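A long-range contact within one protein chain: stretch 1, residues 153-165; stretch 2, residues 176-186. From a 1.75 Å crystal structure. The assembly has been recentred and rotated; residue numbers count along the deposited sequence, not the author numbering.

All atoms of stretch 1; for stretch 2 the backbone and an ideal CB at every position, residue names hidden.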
# COMPACT_ATOMS: atom_id res chain seq x y z
N SER A 153 9.67 4.20 2.46
CA SER A 153 9.91 2.86 1.92
C SER A 153 9.87 1.81 3.02
O SER A 153 9.40 0.69 2.80
CB SER A 153 11.26 2.81 1.19
OG SER A 153 11.16 3.47 -0.05
N LEU A 154 10.39 2.15 4.21
CA LEU A 154 10.38 1.19 5.31
C LEU A 154 8.97 0.96 5.82
O LEU A 154 8.58 -0.17 6.12
CB LEU A 154 11.28 1.65 6.45
CG LEU A 154 12.74 1.87 6.11
CD1 LEU A 154 13.53 2.01 7.40
CD2 LEU A 154 13.24 0.72 5.26
N PHE A 155 8.17 2.03 5.92
CA PHE A 155 6.76 1.85 6.22
C PHE A 155 6.05 1.09 5.10
O PHE A 155 5.24 0.19 5.36
CB PHE A 155 6.07 3.20 6.46
CG PHE A 155 4.62 3.06 6.81
CD1 PHE A 155 4.24 2.71 8.09
CD2 PHE A 155 3.64 3.25 5.84
CE1 PHE A 155 2.90 2.55 8.41
CE2 PHE A 155 2.31 3.10 6.15
CZ PHE A 155 1.94 2.76 7.44
N GLY A 156 6.37 1.42 3.85
CA GLY A 156 5.75 0.79 2.70
C GLY A 156 5.99 -0.70 2.58
O GLY A 156 5.19 -1.39 1.95
N SER A 157 7.06 -1.22 3.20
CA SER A 157 7.22 -2.67 3.28
C SER A 157 6.02 -3.33 3.95
O SER A 157 5.69 -4.48 3.63
CB SER A 157 8.51 -3.04 4.02
OG SER A 157 8.41 -2.84 5.43
N LEU A 158 5.35 -2.63 4.87
CA LEU A 158 4.13 -3.19 5.47
C LEU A 158 3.03 -3.32 4.43
O LEU A 158 2.23 -4.26 4.49
CB LEU A 158 3.64 -2.30 6.60
CG LEU A 158 4.61 -2.21 7.77
CD1 LEU A 158 4.07 -1.24 8.79
CD2 LEU A 158 4.82 -3.60 8.36
N ILE A 159 2.95 -2.36 3.52
CA ILE A 159 1.85 -2.34 2.57
C ILE A 159 2.01 -3.46 1.55
O ILE A 159 1.07 -4.23 1.30
CB ILE A 159 1.74 -0.97 1.89
CG1 ILE A 159 1.63 0.12 2.96
CG2 ILE A 159 0.54 -0.97 0.94
CD1 ILE A 159 1.44 1.53 2.44
N SER A 160 3.19 -3.56 0.94
CA SER A 160 3.40 -4.60 -0.06
C SER A 160 3.36 -5.99 0.58
O SER A 160 2.87 -6.94 -0.04
CB SER A 160 4.72 -4.37 -0.80
OG SER A 160 5.80 -4.32 0.09
N THR A 161 3.82 -6.11 1.83
CA THR A 161 3.73 -7.40 2.51
C THR A 161 2.29 -7.75 2.85
O THR A 161 1.89 -8.91 2.76
CB THR A 161 4.60 -7.40 3.77
OG1 THR A 161 5.94 -7.08 3.39
CG2 THR A 161 4.59 -8.77 4.43
N SER A 162 1.48 -6.75 3.23
CA SER A 162 0.06 -7.00 3.44
C SER A 162 -0.59 -7.56 2.19
O SER A 162 -1.47 -8.42 2.26
CB SER A 162 -0.66 -5.72 3.86
OG SER A 162 -0.35 -5.37 5.18
N LEU A 163 -0.19 -7.06 1.02
CA LEU A 163 -0.74 -7.59 -0.22
C LEU A 163 -0.24 -9.01 -0.46
O LEU A 163 -1.00 -9.89 -0.89
CB LEU A 163 -0.36 -6.67 -1.38
CG LEU A 163 -0.90 -7.07 -2.75
CD1 LEU A 163 -2.42 -6.93 -2.75
CD2 LEU A 163 -0.27 -6.21 -3.82
N TYR A 164 1.03 -9.25 -0.19
CA TYR A 164 1.59 -10.59 -0.27
C TYR A 164 0.88 -11.55 0.68
O TYR A 164 0.66 -12.72 0.34
CB TYR A 164 3.08 -10.52 0.05
CG TYR A 164 3.81 -11.82 0.15
CD1 TYR A 164 4.19 -12.51 -0.99
CD2 TYR A 164 4.20 -12.33 1.39
CE1 TYR A 164 4.90 -13.71 -0.91
CE2 TYR A 164 4.92 -13.52 1.48
CZ TYR A 164 5.27 -14.20 0.32
OH TYR A 164 5.98 -15.39 0.38
N GLU A 165 0.51 -11.09 1.88
CA GLU A 165 -0.17 -11.95 2.85
C GLU A 165 -1.53 -12.40 2.33
O GLU A 165 -2.01 -13.48 2.72
CB GLU A 165 -0.33 -11.24 4.19
CG GLU A 165 -0.79 -12.13 5.36
CD GLU A 165 -2.30 -12.29 5.45
OE1 GLU A 165 -3.05 -11.43 4.93
OE2 GLU A 165 -2.76 -13.29 6.05
N UNK A 176 9.65 -15.85 8.84
CA UNK A 176 10.43 -15.92 7.60
C UNK A 176 10.39 -14.59 6.86
O UNK A 176 11.39 -14.18 6.27
CB UNK A 176 9.91 -17.04 6.70
N UNK A 177 9.25 -13.90 6.90
CA UNK A 177 9.14 -12.62 6.21
C UNK A 177 10.01 -11.58 6.88
O UNK A 177 10.69 -10.80 6.21
CB UNK A 177 7.69 -12.15 6.17
N UNK A 178 10.00 -11.54 8.22
CA UNK A 178 10.88 -10.62 8.94
C UNK A 178 12.33 -10.85 8.53
O UNK A 178 13.06 -9.91 8.20
CB UNK A 178 10.72 -10.79 10.45
N UNK A 179 12.77 -12.11 8.54
CA UNK A 179 14.16 -12.39 8.23
C UNK A 179 14.51 -11.99 6.81
O UNK A 179 15.58 -11.41 6.57
CB UNK A 179 14.46 -13.87 8.44
N UNK A 180 13.63 -12.30 5.85
CA UNK A 180 13.92 -12.01 4.45
C UNK A 180 13.93 -10.51 4.19
O UNK A 180 14.82 -10.00 3.51
CB UNK A 180 12.90 -12.69 3.54
N UNK A 181 12.93 -9.80 4.71
CA UNK A 181 12.82 -8.37 4.44
C UNK A 181 13.96 -7.61 5.10
O UNK A 181 14.47 -6.63 4.54
CB UNK A 181 11.47 -7.83 4.93
N UNK A 182 14.36 -8.04 6.30
CA UNK A 182 15.49 -7.39 6.97
C UNK A 182 16.74 -7.47 6.10
O UNK A 182 17.43 -6.47 5.89
CB UNK A 182 15.75 -8.03 8.33
N UNK A 183 17.03 -8.65 5.55
CA UNK A 183 18.20 -8.78 4.69
C UNK A 183 18.01 -7.99 3.40
O UNK A 183 18.90 -7.25 2.98
CB UNK A 183 18.47 -10.25 4.38
N UNK A 184 16.82 -8.09 2.78
CA UNK A 184 16.60 -7.35 1.54
C UNK A 184 16.83 -5.85 1.74
O UNK A 184 17.49 -5.20 0.92
CB UNK A 184 15.18 -7.60 1.02
N UNK A 185 16.32 -5.30 2.84
CA UNK A 185 16.43 -3.86 3.07
C UNK A 185 17.85 -3.46 3.44
O UNK A 185 18.40 -2.48 2.92
CB UNK A 185 15.46 -3.42 4.17
N UNK A 186 18.47 -4.20 4.37
CA UNK A 186 19.79 -3.78 4.84
C UNK A 186 20.89 -4.11 3.83
O UNK A 186 21.75 -3.27 3.53
CB UNK A 186 20.10 -4.44 6.18

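The two helices run roughly antiparallel, at 143° between their N-to-C directions, and their axes come no closer than 12.0 Å. At that spacing the backbones do not touch, and side chains must bridge the gap. Stretch 1 presents Leu154, Ser157, Thr161 and Tyr164. The hydroxyls of Ser157 and Thr161 are already donated within their own helix, OG of Ser157 to O of Leu154 (2.8 Å) and OG1 of Thr161 to O of Ser157 (2.6 Å), so this surface calls mainly for apolar partners.

At position 176 the ideal CB has nothing of stretch 1 within 5.5 Å, and many residues would suit. It is Lys176, whose extended chain makes no contact here.

Position 177 points toward stretch 1, its ideal CB 4.9 Å from CG2 of Thr161, with the Tyr164 ring nearby. A medium-sized apolar side chain, such as valine, isoleucine or leucine, would fill this space. The residue is Val177, and its two methyl groups divide the contact: CG1 lies 3.8 Å from CG2 of Thr161, while CG2 approaches CE2 of Tyr164 obliquely at 4.2 Å.

Positions 178, 179 and 180 turn out of reach, so stretch 1 places little restriction on them beyond compatibility with a helix. They are Ile178, Asp179 and Glu180; the carboxylate of Glu180 is hydrogen-bonded elsewhere in the structure.

Position 181, one turn beyond 177, again points toward stretch 1, opposite Ser157, with 8.1 Å between the CA atoms. No atom of stretch 1 lies within 5.5 Å of the ideal CB, so alanine would leave a gap; isoleucine, leucine or methionine could span it. Ile181 does so from both branches, with CG2 4.4 Å from CB of Ser157 and CD1 4.2 Å from OG1 of Thr161. These are loose packing contacts.

Positions 182, 183 and 184 face elsewhere and could be polar or apolar. They are Thr182, Ile183 and Asn184. The hydroxyl of Thr182 follows the same pattern as that of Thr161, with OG1 donating to O of Ile178 at 2.7 Å.

Position 185 points toward Leu154, whose CD2 is 4.8 Å from the ideal CB. Leu154 leaves its own backbone sideways, but its end comes nearer, offering a methyl surface suited to valine, leucine, isoleucine or methionine. The deposited Ile185 places CG2 3.8 Å from CD2 of Leu154.

Position 186 is out of reach and lightly constrained by stretch 1; it is Leu186. No hydrogen bond crosses between the stretches, and the 253 Å² interface rests on residues 177, 181 and 185.

Stretch 2, residues 176-186: KVIDEITINIL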
# COMPACT_ATOMS: atom_id res chain seq x y z
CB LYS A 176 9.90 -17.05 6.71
CG LYS A 176 10.32 -18.43 7.18
CD LYS A 176 9.79 -19.53 6.26
CE LYS A 176 10.22 -20.92 6.75
NZ LYS A 176 9.32 -21.98 6.20
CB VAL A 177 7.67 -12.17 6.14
CG1 VAL A 177 7.60 -10.75 5.66
CG2 VAL A 177 6.90 -13.09 5.20
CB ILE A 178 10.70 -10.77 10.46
CG1 ILE A 178 9.35 -10.22 10.89
CG2 ILE A 178 11.79 -10.02 11.21
CD1 ILE A 178 8.96 -10.64 12.31
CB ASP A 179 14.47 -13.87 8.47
CG ASP A 179 14.52 -14.23 9.94
OD1 ASP A 179 14.56 -13.31 10.79
OD2 ASP A 179 14.51 -15.44 10.26
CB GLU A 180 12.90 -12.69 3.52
CG GLU A 180 13.01 -14.20 3.41
CD GLU A 180 13.46 -14.68 2.03
OE1 GLU A 180 13.80 -13.84 1.16
OE2 GLU A 180 13.46 -15.92 1.81
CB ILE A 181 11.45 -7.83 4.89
CG1 ILE A 181 10.33 -8.47 4.07
CG2 ILE A 181 11.41 -6.31 4.78
CD1 ILE A 181 10.04 -7.78 2.77
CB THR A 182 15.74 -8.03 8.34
OG1 THR A 182 14.58 -7.87 9.18
CG2 THR A 182 16.95 -7.39 9.03
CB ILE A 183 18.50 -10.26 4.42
CG1 ILE A 183 18.98 -10.95 5.70
CG2 ILE A 183 19.58 -10.39 3.35
CD1 ILE A 183 18.95 -12.47 5.63
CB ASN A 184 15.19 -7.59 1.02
CG ASN A 184 14.97 -9.01 0.54
OD1 ASN A 184 15.92 -9.80 0.43
ND2 ASN A 184 13.72 -9.35 0.25
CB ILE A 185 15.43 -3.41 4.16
CG1 ILE A 185 14.00 -3.49 3.66
CG2 ILE A 185 15.76 -1.99 4.59
CD1 ILE A 185 12.98 -3.01 4.68
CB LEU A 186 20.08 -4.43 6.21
CG LEU A 186 19.15 -3.99 7.35
CD1 LEU A 186 19.55 -4.63 8.69
CD2 LEU A 186 19.17 -2.49 7.47
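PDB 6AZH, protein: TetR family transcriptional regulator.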